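Local coordinates for capsular polysaccharide export system protein KpsC (PDB 6MGB) that probably transfers Kdo from CMP-Kdo in a beta(2,4) linkage while building the conserved glycolipid anchor of Gram-negative bacterial capsules, at residues D74-E85 with I133-R143; M265-L273 with R283-L292. All coordinates share one frame; numbering follows the deposited sequence. Where two conformers were deposited one is given.

Contact 1: residues D74-E85 with I133-R143; sequences DGFLRSVGLGHE and IRDHKISKYNR. With C5P (cytidine-5'-monophosphate), chain D.
The wall of the nucleotide cleft in this GT-B-clan glycosyltransferase forms where Lys-140 and Tyr-141 meet the loop 74-85, which leaves strand 69-74. Lys-140 lies along the loop with CG anti to the backbone N (chi1 -169°) and its chain bent only at the end, which brings NZ to Gly-75 O at 2.9 Å, above the carbonyl plane. A water links NZ to Asp-74 O, and Gln-248, a CMP-binding residue, takes a further bond from the amine, while CD rests 3.7 Å from C5' of the bound CMP. With an alanine in its place, Gly-75 O would probably lose this donor, Gln-248 its ammonium partner, and a gap would open beside the ribose. Lysine's methylenes suit the ring and ribose they pass, its ammonium these acceptors. The backbone O of Lys-140 accepts from both Arg-78 N and Ser-79 N.

Tyr-141 is sandwiched: CG of Lys-140 covers one face and Leu-82 CD2 the other, a CH-pi contact 3.8 Å from the ring centroid, while O4' of the ribose sits at the edge, 3.4 Å from CE2. Gly-81 N donates almost straight to Tyr-141 O at 2.9 Å. The amide of Asn-142 sends ND2 to Ser-79 O at 3.0 Å, and its OD1 accepts from Ser-139 N, which fixes the flip of the amide. Arg-143, poorly ordered, makes salt bridges to Glu-85, the NE to OE2 hydrogen bond weak, and to Glu-229. After a Schellman motif ends helix 120-135, the chain lines the CMP pocket between the two Rossmann-like halves characteristic of GT-B enzymes.

Contact 2: residues M265-L273 with R283-L292; sequences MPFYAGWGL and RKRRRTLLEL
The indole of Trp-271 carries the aliphatic chain of Arg-283 over one face, and its edges meet two carbonyls: Phe-267 O, bonded to NE1 within the ring plane at 3.0 Å, and Arg-285 O, which lies 3.1 Å from CE3. Arg-285 O has no hydrogen-bond partner, so the slightly positive ring C-H edge is probably its main compensation. CB of Arg-283 makes a CH-pi contact, 4.0 Å from the centroid of the six-membered ring, and the extended chain runs on across the indole until its guanidinium lies only 5° from parallel to it. In the guanidinium plane, NH1 donates to both Pro-266 O at 2.9 Å and Ala-269 O at 2.8 Å, with Met-265 CG over one face. NE has its own salt bridge, to Glu-109. Arginine suits the place because methylenes cover the ring while one terminal nitrogen joins two carbonyls.

Those carbonyls belong to a type I beta turn, Pro-266 to Ala-269, in the loop between strands 259-262 and 275-276 of the parallel sheet. Pro-266 O also accepts the turn's own bond from Ala-269 N, which arrives from the opposite face of the carbonyl plane to NH1. Gly-270 and Gly-272 both have positive phi, a conformation that glycine adopts easily.

Arg-286, bent back by chi2 -65° and chi3 72°, lays its guanidinium over the Trp-271 to Gly-272 peptide and gives NH2 to Gly-270 O at 2.7 Å. Arg-287 N bonds to Trp-271 O. Thr-288 and Glu-291 form the capping box that starts helix 289-299. On that helix, Leu-292 CD2 packs 3.8 Å from Tyr-268 CB and equally close to Leu-273 CD1, whose leucine also lies against Leu-289.

From the N terminus, the chain leaves strand 69-74 of the mixed sheet in loop 74-85 and later returns to that loop at 133-143, the end of helix 120-135 and the chain after it, where contact 1 closes a loop of 47 intervening residues. The chain then builds five strands of the parallel sheet; contact 2 closes a short loop of 9 residues that holds the sixth, outermost strand 275-276. The two contacts are therefore in series, neither nested nor crossed, and their centres lie about 22 Å apart on opposite sides of the chain's centre. They nevertheless touch: the rings of Phe-76 and Phe-267 stack, and Arg-134 packs on Leu-289, joining helix 120-135 to helix 289-299.

Contact 1: residues D74-E85 with I133-R143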
loop_
_atom_site.group_PDB
_atom_site.type_symbol
_atom_site.label_atom_id
_atom_site.label_comp_id
_atom_site.label_asym_id
_atom_site.label_seq_id
_atom_site.Cartn_x
_atom_site.Cartn_y
_atom_site.Cartn_z
ATOM N N ASP A 74 -4.739 0.154 6.538
ATOM C CA ASP A 74 -5.736 0.130 5.477
ATOM C C ASP A 74 -5.321 -0.866 4.406
ATOM O O ASP A 74 -4.133 -1.039 4.121
ATOM C CB ASP A 74 -5.904 1.521 4.862
ATOM C CG ASP A 74 -6.606 2.487 5.790
ATOM O OD1 ASP A 74 -7.394 2.028 6.643
ATOM O OD2 ASP A 74 -6.374 3.707 5.665
ATOM N N GLY A 75 -6.306 -1.534 3.818
ATOM C CA GLY A 75 -6.033 -2.430 2.716
ATOM C C GLY A 75 -5.531 -1.682 1.497
ATOM O O GLY A 75 -5.589 -0.455 1.404
ATOM N N PHE A 76 -5.015 -2.454 0.536
ATOM C CA PHE A 76 -4.517 -1.857 -0.698
ATOM C C PHE A 76 -5.646 -1.261 -1.529
ATOM O O PHE A 76 -5.447 -0.243 -2.202
ATOM C CB PHE A 76 -3.738 -2.899 -1.502
ATOM C CG PHE A 76 -2.436 -3.307 -0.866
ATOM C CD1 PHE A 76 -1.540 -2.353 -0.415
ATOM C CD2 PHE A 76 -2.112 -4.647 -0.716
ATOM C CE1 PHE A 76 -0.344 -2.723 0.168
ATOM C CE2 PHE A 76 -0.917 -5.023 -0.130
ATOM C CZ PHE A 76 -0.032 -4.061 0.313
ATOM N N LEU A 77 -6.826 -1.879 -1.503
ATOM C CA LEU A 77 -8.051 -1.278 -2.021
ATOM C C LEU A 77 -8.859 -0.810 -0.818
ATOM O O LEU A 77 -9.377 -1.633 -0.058
ATOM C CB LEU A 77 -8.850 -2.271 -2.862
ATOM C CG LEU A 77 -8.167 -2.875 -4.088
ATOM C CD1 LEU A 77 -9.135 -3.784 -4.829
ATOM C CD2 LEU A 77 -7.638 -1.787 -5.011
ATOM N N ARG A 78 -8.963 0.507 -0.636
ATOM C CA ARG A 78 -9.484 1.047 0.616
ATOM C C ARG A 78 -10.935 1.511 0.510
ATOM O O ARG A 78 -11.779 1.068 1.292
ATOM C CB ARG A 78 -8.606 2.200 1.114
ATOM C CG ARG A 78 -8.940 2.598 2.545
ATOM C CD ARG A 78 -8.454 3.982 2.903
ATOM N NE ARG A 78 -8.824 4.325 4.273
ATOM C CZ ARG A 78 -10.046 4.690 4.653
ATOM N NH1 ARG A 78 -11.033 4.765 3.768
ATOM N NH2 ARG A 78 -10.283 4.984 5.923
ATOM N N SER A 79 -11.244 2.409 -0.417
ATOM C CA SER A 79 -12.538 3.082 -0.361
ATOM C C SER A 79 -12.751 3.909 -1.622
ATOM O O SER A 79 -11.877 4.009 -2.489
ATOM C CB SER A 79 -12.629 3.970 0.882
ATOM O OG SER A 79 -11.539 4.878 0.927
ATOM N N VAL A 80 -13.944 4.488 -1.718
ATOM C CA VAL A 80 -14.230 5.579 -2.645
ATOM C C VAL A 80 -14.116 6.846 -1.806
ATOM O O VAL A 80 -15.084 7.307 -1.198
ATOM C CB VAL A 80 -15.605 5.437 -3.295
ATOM C CG1 VAL A 80 -15.874 6.608 -4.232
ATOM C CG2 VAL A 80 -15.710 4.117 -4.041
ATOM N N GLY A 81 -12.913 7.411 -1.765
ATOM C CA GLY A 81 -12.639 8.534 -0.889
ATOM C C GLY A 81 -11.355 8.346 -0.108
ATOM O O GLY A 81 -10.897 7.216 0.081
ATOM N N LEU A 82 -10.754 9.449 0.333
ATOM C CA LEU A 82 -9.512 9.380 1.080
ATOM C C LEU A 82 -9.776 8.844 2.485
ATOM O O LEU A 82 -10.920 8.649 2.905
ATOM C CB LEU A 82 -8.845 10.757 1.138
ATOM C CG LEU A 82 -8.312 11.328 -0.183
ATOM C CD1 LEU A 82 -7.714 12.712 0.030
ATOM C CD2 LEU A 82 -7.283 10.403 -0.824
ATOM N N GLY A 83 -8.687 8.605 3.216
ATOM C CA GLY A 83 -8.799 7.987 4.526
ATOM C C GLY A 83 -9.780 8.684 5.448
ATOM O O GLY A 83 -10.452 8.032 6.252
ATOM N N HIS A 84 -9.882 10.006 5.346
ATOM C CA HIS A 84 -10.746 10.792 6.214
ATOM C C HIS A 84 -12.171 10.914 5.686
ATOM O O HIS A 84 -12.961 11.679 6.251
ATOM C CB HIS A 84 -10.153 12.190 6.414
ATOM C CG HIS A 84 -10.085 13.001 5.157
ATOM N ND1 HIS A 84 -9.126 12.793 4.189
ATOM C CD2 HIS A 84 -10.856 14.021 4.711
ATOM C CE1 HIS A 84 -9.310 13.649 3.199
ATOM N NE2 HIS A 84 -10.353 14.406 3.491
ATOM N N GLU A 85 -12.521 10.182 4.629
ATOM C CA GLU A 85 -13.832 10.308 4.003
ATOM C C GLU A 85 -14.771 9.156 4.325
ATOM O O GLU A 85 -15.992 9.345 4.305
ATOM C CB GLU A 85 -13.688 10.400 2.480
ATOM C CG GLU A 85 -12.830 11.554 1.998
ATOM C CD GLU A 85 -12.928 11.763 0.499
ATOM O OE1 GLU A 85 -13.858 11.209 -0.123
ATOM O OE2 GLU A 85 -12.068 12.475 -0.059
ATOM N N ILE A 133 -9.616 -4.694 -12.312
ATOM C CA ILE A 133 -8.994 -3.488 -11.770
ATOM C C ILE A 133 -8.428 -2.630 -12.893
ATOM O O ILE A 133 -8.558 -1.400 -12.881
ATOM C CB ILE A 133 -7.916 -3.866 -10.738
ATOM C CG1 ILE A 133 -8.581 -4.412 -9.470
ATOM C CG2 ILE A 133 -7.033 -2.669 -10.403
ATOM C CD1 ILE A 133 -7.624 -5.073 -8.500
ATOM N N ARG A 134 -7.784 -3.259 -13.877
ATOM C CA ARG A 134 -7.248 -2.516 -15.015
ATOM C C ARG A 134 -8.368 -1.887 -15.834
ATOM O O ARG A 134 -8.321 -0.697 -16.169
ATOM C CB ARG A 134 -6.410 -3.444 -15.895
ATOM C CG ARG A 134 -5.099 -3.901 -15.280
ATOM C CD ARG A 134 -4.491 -5.038 -16.089
ATOM N NE ARG A 134 -3.113 -5.326 -15.704
ATOM C CZ ARG A 134 -2.404 -6.349 -16.171
ATOM N NH1 ARG A 134 -1.154 -6.530 -15.767
ATOM N NH2 ARG A 134 -2.942 -7.197 -17.039
ATOM N N ASP A 135 -9.387 -2.680 -16.170
ATOM C CA ASP A 135 -10.453 -2.192 -17.041
ATOM C C ASP A 135 -11.222 -1.041 -16.405
ATOM O O ASP A 135 -11.559 -0.063 -17.084
ATOM C CB ASP A 135 -11.402 -3.338 -17.394
ATOM C CG ASP A 135 -10.780 -4.337 -18.351
ATOM O OD1 ASP A 135 -9.653 -4.085 -18.828
ATOM O OD2 ASP A 135 -11.417 -5.376 -18.626
ATOM N N HIS A 136 -11.513 -1.133 -15.110
ATOM C CA HIS A 136 -12.304 -0.119 -14.426
ATOM C C HIS A 136 -11.450 0.944 -13.749
ATOM O O HIS A 136 -11.988 1.773 -13.008
ATOM C CB HIS A 136 -13.228 -0.780 -13.403
ATOM C CG HIS A 136 -14.363 -1.531 -14.024
ATOM N ND1 HIS A 136 -14.304 -2.881 -14.296
ATOM C CD2 HIS A 136 -15.581 -1.115 -14.446
ATOM C CE1 HIS A 136 -15.440 -3.266 -14.849
ATOM N NE2 HIS A 136 -16.232 -2.213 -14.951
ATOM N N LYS A 137 -10.141 0.946 -13.995
ATOM C CA LYS A 137 -9.241 1.968 -13.466
ATOM C C LYS A 137 -9.412 2.122 -11.955
ATOM O O LYS A 137 -9.611 3.220 -11.431
ATOM C CB LYS A 137 -9.458 3.301 -14.185
ATOM C CG LYS A 137 -9.247 3.226 -15.692
ATOM C CD LYS A 137 -9.242 4.605 -16.334
ATOM C CE LYS A 137 -9.049 4.519 -17.841
ATOM N NZ LYS A 137 -10.178 3.818 -18.513
ATOM N N ILE A 138 -9.327 0.995 -11.252
ATOM C CA ILE A 138 -9.505 0.948 -9.805
ATOM C C ILE A 138 -8.154 1.142 -9.132
ATOM O O ILE A 138 -7.112 0.714 -9.641
ATOM C CB ILE A 138 -10.171 -0.380 -9.387
ATOM C CG1 ILE A 138 -11.652 -0.368 -9.775
ATOM C CG2 ILE A 138 -10.017 -0.628 -7.885
ATOM C CD1 ILE A 138 -12.323 -1.723 -9.688
ATOM N N SER A 139 -8.172 1.792 -7.973
ATOM C CA SER A 139 -6.953 2.068 -7.219
ATOM C C SER A 139 -7.307 2.069 -5.735
ATOM O O SER A 139 -8.379 1.601 -5.339
ATOM C CB SER A 139 -6.324 3.391 -7.688
ATOM O OG SER A 139 -7.212 4.477 -7.495
ATOM N N LYS A 140 -6.403 2.600 -4.908
ATOM C CA LYS A 140 -6.619 2.585 -3.465
ATOM C C LYS A 140 -7.818 3.442 -3.073
ATOM O O LYS A 140 -8.673 3.006 -2.293
ATOM C CB LYS A 140 -5.360 3.069 -2.743
ATOM C CG LYS A 140 -5.378 2.855 -1.236
ATOM C CD LYS A 140 -4.112 3.392 -0.579
ATOM C CE LYS A 140 -3.989 2.929 0.867
ATOM N NZ LYS A 140 -3.539 1.510 0.964
ATOM N N TYR A 141 -7.901 4.664 -3.604
ATOM C CA TYR A 141 -8.877 5.645 -3.142
ATOM C C TYR A 141 -10.023 5.898 -4.113
ATOM O O TYR A 141 -11.106 6.279 -3.669
ATOM C CB TYR A 141 -8.182 6.980 -2.839
ATOM C CG TYR A 141 -7.156 6.892 -1.728
ATOM C CD1 TYR A 141 -7.536 6.583 -0.427
ATOM C CD2 TYR A 141 -5.811 7.125 -1.978
ATOM C CE1 TYR A 141 -6.602 6.502 0.593
ATOM C CE2 TYR A 141 -4.872 7.048 -0.965
ATOM C CZ TYR A 141 -5.272 6.736 0.318
ATOM O OH TYR A 141 -4.339 6.658 1.326
ATOM N N ASN A 142 -9.819 5.709 -5.414
ATOM C CA ASN A 142 -10.894 5.814 -6.403
ATOM C C ASN A 142 -11.625 7.155 -6.295
ATOM O O ASN A 142 -12.822 7.220 -6.006
ATOM C CB ASN A 142 -11.882 4.655 -6.249
ATOM C CG ASN A 142 -11.205 3.300 -6.259
ATOM O OD1 ASN A 142 -10.913 2.747 -7.320
ATOM N ND2 ASN A 142 -10.962 2.750 -5.074
ATOM N N ARG A 143 -10.887 8.234 -6.550
ATOM C CA ARG A 143 -11.452 9.576 -6.448
ATOM C C ARG A 143 -11.138 10.428 -7.668
ATOM O O ARG A 143 -11.958 11.254 -8.083
ATOM C CB ARG A 143 -10.917 10.286 -5.206
ATOM C CG ARG A 143 -11.161 9.552 -3.919
ATOM C CD ARG A 143 -10.423 10.224 -2.796
ATOM N NE ARG A 143 -10.963 11.550 -2.499
ATOM C CZ ARG A 143 -10.403 12.693 -2.881
ATOM N NH1 ARG A 143 -9.274 12.686 -3.567
ATOM N NH2 ARG A 143 -10.962 13.853 -2.576
HETATM O O3P C5P D . 1.716 4.547 -0.737
HETATM P P C5P D . 1.145 5.937 -0.905
HETATM O O1P C5P D . 2.244 6.861 -1.418
HETATM O O2P C5P D . 0.476 6.591 0.288
HETATM O "O5'" C5P D . 0.065 5.816 -2.066
HETATM C "C5'" C5P D . -1.266 5.401 -1.802
HETATM C "C4'" C5P D . -2.111 5.499 -3.046
HETATM O "O4'" C5P D . -2.376 6.897 -3.331
HETATM C "C3'" C5P D . -1.460 4.975 -4.319
HETATM O "O3'" C5P D . -1.608 3.574 -4.470
HETATM C "C2'" C5P D . -2.154 5.776 -5.414
HETATM O "O2'" C5P D . -3.420 5.219 -5.735
HETATM C "C1'" C5P D . -2.366 7.124 -4.724
HETATM N N1 C5P D . -1.279 8.083 -5.033
HETATM C C2 C5P D . -1.483 9.157 -6.057
HETATM N N3 C5P D . -0.371 10.125 -6.362
HETATM C C4 C5P D . 0.907 10.030 -5.662
HETATM C C5 C5P D . 1.109 8.962 -4.643
HETATM C C6 C5P D . -0.002 7.995 -4.339
HETATM O O2 C5P D . -2.515 9.239 -6.627
HETATM N N4 C5P D . 1.986 10.968 -5.959
HETATM O O HOH W 1 -2.264 0.634 3.334
HETATM O O HOH W 2 -4.725 4.799 3.974
#

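Contact 2: residues M265-L273 with R283-L292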
loop_
_atom_site.group_PDB
_atom_site.type_symbol
_atom_site.label_atom_id
_atom_site.label_comp_id
_atom_site.label_asym_id
_atom_site.label_seq_id
_atom_site.Cartn_x
_atom_site.Cartn_y
_atom_site.Cartn_z
ATOM N N MET A 265 12.862 0.253 -0.823
ATOM C CA MET A 265 12.551 -1.175 -0.854
ATOM C C MET A 265 11.114 -1.387 -0.385
ATOM O O MET A 265 10.874 -1.908 0.713
ATOM C CB MET A 265 13.534 -1.964 0.007
ATOM C CG MET A 265 13.334 -3.479 0.004
ATOM S SD MET A 265 13.414 -4.267 -1.621
ATOM C CE MET A 265 15.026 -3.739 -2.202
ATOM N N PRO A 266 10.129 -0.986 -1.198
ATOM C CA PRO A 266 8.726 -1.236 -0.840
ATOM C C PRO A 266 8.353 -2.710 -0.917
ATOM O O PRO A 266 9.186 -3.552 -1.264
ATOM C CB PRO A 266 7.949 -0.400 -1.865
ATOM C CG PRO A 266 8.869 -0.292 -3.034
ATOM C CD PRO A 266 10.252 -0.224 -2.452
ATOM N N PHE A 267 7.095 -3.036 -0.609
ATOM C CA PHE A 267 6.704 -4.437 -0.490
ATOM C C PHE A 267 6.848 -5.182 -1.809
ATOM O O PHE A 267 7.044 -6.402 -1.814
ATOM C CB PHE A 267 5.266 -4.540 0.027
ATOM C CG PHE A 267 4.229 -4.018 -0.932
ATOM C CD1 PHE A 267 3.610 -4.869 -1.835
ATOM C CD2 PHE A 267 3.861 -2.683 -0.920
ATOM C CE1 PHE A 267 2.649 -4.396 -2.712
ATOM C CE2 PHE A 267 2.900 -2.206 -1.796
ATOM C CZ PHE A 267 2.296 -3.066 -2.692
ATOM N N TYR A 268 6.766 -4.472 -2.931
ATOM C CA TYR A 268 6.799 -5.085 -4.252
ATOM C C TYR A 268 8.183 -5.059 -4.888
ATOM O O TYR A 268 8.346 -5.569 -6.002
ATOM C CB TYR A 268 5.799 -4.385 -5.178
ATOM C CG TYR A 268 5.991 -2.891 -5.244
ATOM C CD1 TYR A 268 5.339 -2.051 -4.351
ATOM C CD2 TYR A 268 6.832 -2.322 -6.187
ATOM C CE1 TYR A 268 5.514 -0.685 -4.403
ATOM C CE2 TYR A 268 7.015 -0.959 -6.247
ATOM C CZ TYR A 268 6.354 -0.142 -5.350
ATOM O OH TYR A 268 6.531 1.220 -5.399
ATOM N N ALA A 269 9.173 -4.478 -4.221
ATOM C CA ALA A 269 10.530 -4.436 -4.741
ATOM C C ALA A 269 11.312 -5.666 -4.290
ATOM O O ALA A 269 10.960 -6.337 -3.317
ATOM C CB ALA A 269 11.243 -3.166 -4.276
ATOM N N GLY A 270 12.385 -5.958 -5.022
ATOM C CA GLY A 270 13.273 -7.048 -4.668
ATOM C C GLY A 270 12.809 -8.424 -5.084
ATOM O O GLY A 270 13.390 -9.417 -4.628
ATOM N N TRP A 271 11.791 -8.523 -5.939
ATOM C CA TRP A 271 11.284 -9.804 -6.411
ATOM C C TRP A 271 11.614 -10.058 -7.877
ATOM O O TRP A 271 11.159 -11.060 -8.441
ATOM C CB TRP A 271 9.772 -9.879 -6.189
ATOM C CG TRP A 271 9.380 -9.648 -4.764
ATOM C CD1 TRP A 271 8.772 -8.540 -4.251
ATOM C CD2 TRP A 271 9.581 -10.542 -3.664
ATOM N NE1 TRP A 271 8.579 -8.691 -2.899
ATOM C CE2 TRP A 271 9.070 -9.910 -2.514
ATOM C CE3 TRP A 271 10.146 -11.816 -3.539
ATOM C CZ2 TRP A 271 9.102 -10.510 -1.257
ATOM C CZ3 TRP A 271 10.175 -12.409 -2.293
ATOM C CH2 TRP A 271 9.658 -11.757 -1.167
ATOM N N GLY A 272 12.396 -9.179 -8.502
ATOM C CA GLY A 272 12.786 -9.332 -9.888
ATOM C C GLY A 272 11.928 -8.580 -10.883
ATOM O O GLY A 272 12.163 -8.702 -12.090
ATOM N N LEU A 273 10.951 -7.802 -10.419
ATOM C CA LEU A 273 10.042 -7.079 -11.299
ATOM C C LEU A 273 10.354 -5.591 -11.392
ATOM O O LEU A 273 9.743 -4.898 -12.213
ATOM C CB LEU A 273 8.596 -7.261 -10.820
ATOM C CG LEU A 273 8.078 -8.700 -10.820
ATOM C CD1 LEU A 273 6.716 -8.778 -10.150
ATOM C CD2 LEU A 273 8.004 -9.245 -12.239
ATOM N N ARG A 283 14.908 -11.491 0.575
ATOM C CA ARG A 283 13.966 -11.796 -0.499
ATOM C C ARG A 283 14.722 -12.525 -1.603
ATOM O O ARG A 283 15.541 -11.925 -2.309
ATOM C CB ARG A 283 13.310 -10.518 -1.014
ATOM C CG ARG A 283 12.485 -9.813 0.045
ATOM C CD ARG A 283 11.885 -8.504 -0.444
ATOM N NE ARG A 283 11.205 -7.814 0.648
ATOM C CZ ARG A 283 10.613 -6.627 0.545
ATOM N NH1 ARG A 283 10.604 -5.974 -0.611
ATOM N NH2 ARG A 283 10.031 -6.091 1.609
ATOM N N LYS A 284 14.454 -13.819 -1.747
ATOM C CA LYS A 284 15.217 -14.682 -2.640
ATOM C C LYS A 284 14.416 -15.201 -3.823
ATOM O O LYS A 284 14.950 -15.284 -4.932
ATOM C CB LYS A 284 15.781 -15.870 -1.853
ATOM C CG LYS A 284 16.618 -15.453 -0.653
ATOM C CD LYS A 284 17.499 -16.585 -0.155
ATOM C CE LYS A 284 18.529 -16.081 0.846
ATOM N NZ LYS A 284 17.900 -15.518 2.074
ATOM N N ARG A 285 13.149 -15.547 -3.622
ATOM C CA ARG A 285 12.344 -16.133 -4.684
ATOM C C ARG A 285 11.917 -15.067 -5.684
ATOM O O ARG A 285 11.406 -14.012 -5.301
ATOM C CB ARG A 285 11.115 -16.823 -4.098
ATOM C CG ARG A 285 10.255 -17.522 -5.134
ATOM C CD ARG A 285 9.575 -18.740 -4.547
ATOM N NE ARG A 285 8.706 -19.397 -5.517
ATOM C CZ ARG A 285 7.885 -20.401 -5.230
ATOM N NH1 ARG A 285 7.134 -20.931 -6.185
ATOM N NH2 ARG A 285 7.809 -20.873 -3.993
ATOM N N ARG A 286 12.134 -15.345 -6.967
ATOM C CA ARG A 286 11.646 -14.475 -8.026
ATOM C C ARG A 286 10.162 -14.730 -8.247
ATOM O O ARG A 286 9.703 -15.876 -8.213
ATOM C CB ARG A 286 12.417 -14.718 -9.325
ATOM C CG ARG A 286 13.932 -14.802 -9.174
ATOM C CD ARG A 286 14.540 -13.483 -8.725
ATOM N NE ARG A 286 14.242 -13.182 -7.329
ATOM C CZ ARG A 286 14.478 -12.011 -6.746
ATOM N NH1 ARG A 286 15.017 -11.015 -7.438
ATOM N NH2 ARG A 286 14.171 -11.835 -5.468
ATOM N N ARG A 287 9.410 -13.656 -8.473
ATOM C CA ARG A 287 7.966 -13.747 -8.632
ATOM C C ARG A 287 7.525 -13.017 -9.892
ATOM O O ARG A 287 8.101 -11.995 -10.276
ATOM C CB ARG A 287 7.230 -13.161 -7.419
ATOM C CG ARG A 287 7.331 -14.002 -6.160
ATOM C CD ARG A 287 6.639 -15.342 -6.335
ATOM N NE ARG A 287 6.542 -16.088 -5.085
ATOM C CZ ARG A 287 5.916 -17.255 -4.961
ATOM N NH1 ARG A 287 5.328 -17.815 -6.009
ATOM N NH2 ARG A 287 5.878 -17.864 -3.784
ATOM N N THR A 288 6.497 -13.564 -10.533
ATOM C CA THR A 288 5.832 -12.879 -11.628
ATOM C C THR A 288 4.889 -11.815 -11.080
ATOM O O THR A 288 4.520 -11.819 -9.902
ATOM C CB THR A 288 5.035 -13.862 -12.487
ATOM O OG1 THR A 288 3.932 -14.373 -11.728
ATOM C CG2 THR A 288 5.911 -15.020 -12.952
ATOM N N LEU A 289 4.490 -10.894 -11.959
ATOM C CA LEU A 289 3.537 -9.866 -11.560
ATOM C C LEU A 289 2.244 -10.499 -11.063
ATOM O O LEU A 289 1.705 -10.107 -10.021
ATOM C CB LEU A 289 3.266 -8.921 -12.731
ATOM C CG LEU A 289 2.396 -7.676 -12.483
ATOM C CD1 LEU A 289 0.901 -7.994 -12.489
ATOM C CD2 LEU A 289 2.781 -6.974 -11.184
ATOM N N LEU A 290 1.733 -11.490 -11.796
ATOM C CA LEU A 290 0.494 -12.139 -11.386
ATOM C C LEU A 290 0.639 -12.784 -10.013
ATOM O O LEU A 290 -0.266 -12.691 -9.177
ATOM C CB LEU A 290 0.077 -13.176 -12.428
ATOM C CG LEU A 290 -1.318 -13.777 -12.242
ATOM C CD1 LEU A 290 -2.392 -12.713 -12.409
ATOM C CD2 LEU A 290 -1.542 -14.920 -13.218
ATOM N N GLU A 291 1.778 -13.431 -9.756
ATOM C CA GLU A 291 1.989 -14.058 -8.455
ATOM C C GLU A 291 2.076 -13.012 -7.351
ATOM O O GLU A 291 1.468 -13.172 -6.287
ATOM C CB GLU A 291 3.254 -14.915 -8.481
ATOM C CG GLU A 291 3.120 -16.196 -9.290
ATOM C CD GLU A 291 4.434 -16.945 -9.419
ATOM O OE1 GLU A 291 5.500 -16.321 -9.233
ATOM O OE2 GLU A 291 4.398 -18.158 -9.706
ATOM N N LEU A 292 2.826 -11.936 -7.590
ATOM C CA LEU A 292 2.924 -10.860 -6.611
ATOM C C LEU A 292 1.553 -10.257 -6.331
ATOM O O LEU A 292 1.181 -10.034 -5.174
ATOM C CB LEU A 292 3.894 -9.794 -7.120
ATOM C CG LEU A 292 4.094 -8.540 -6.270
ATOM C CD1 LEU A 292 4.413 -8.889 -4.830
ATOM C CD2 LEU A 292 5.206 -7.701 -6.872
HETATM O O HOH W 3 15.961 -9.586 -3.615
#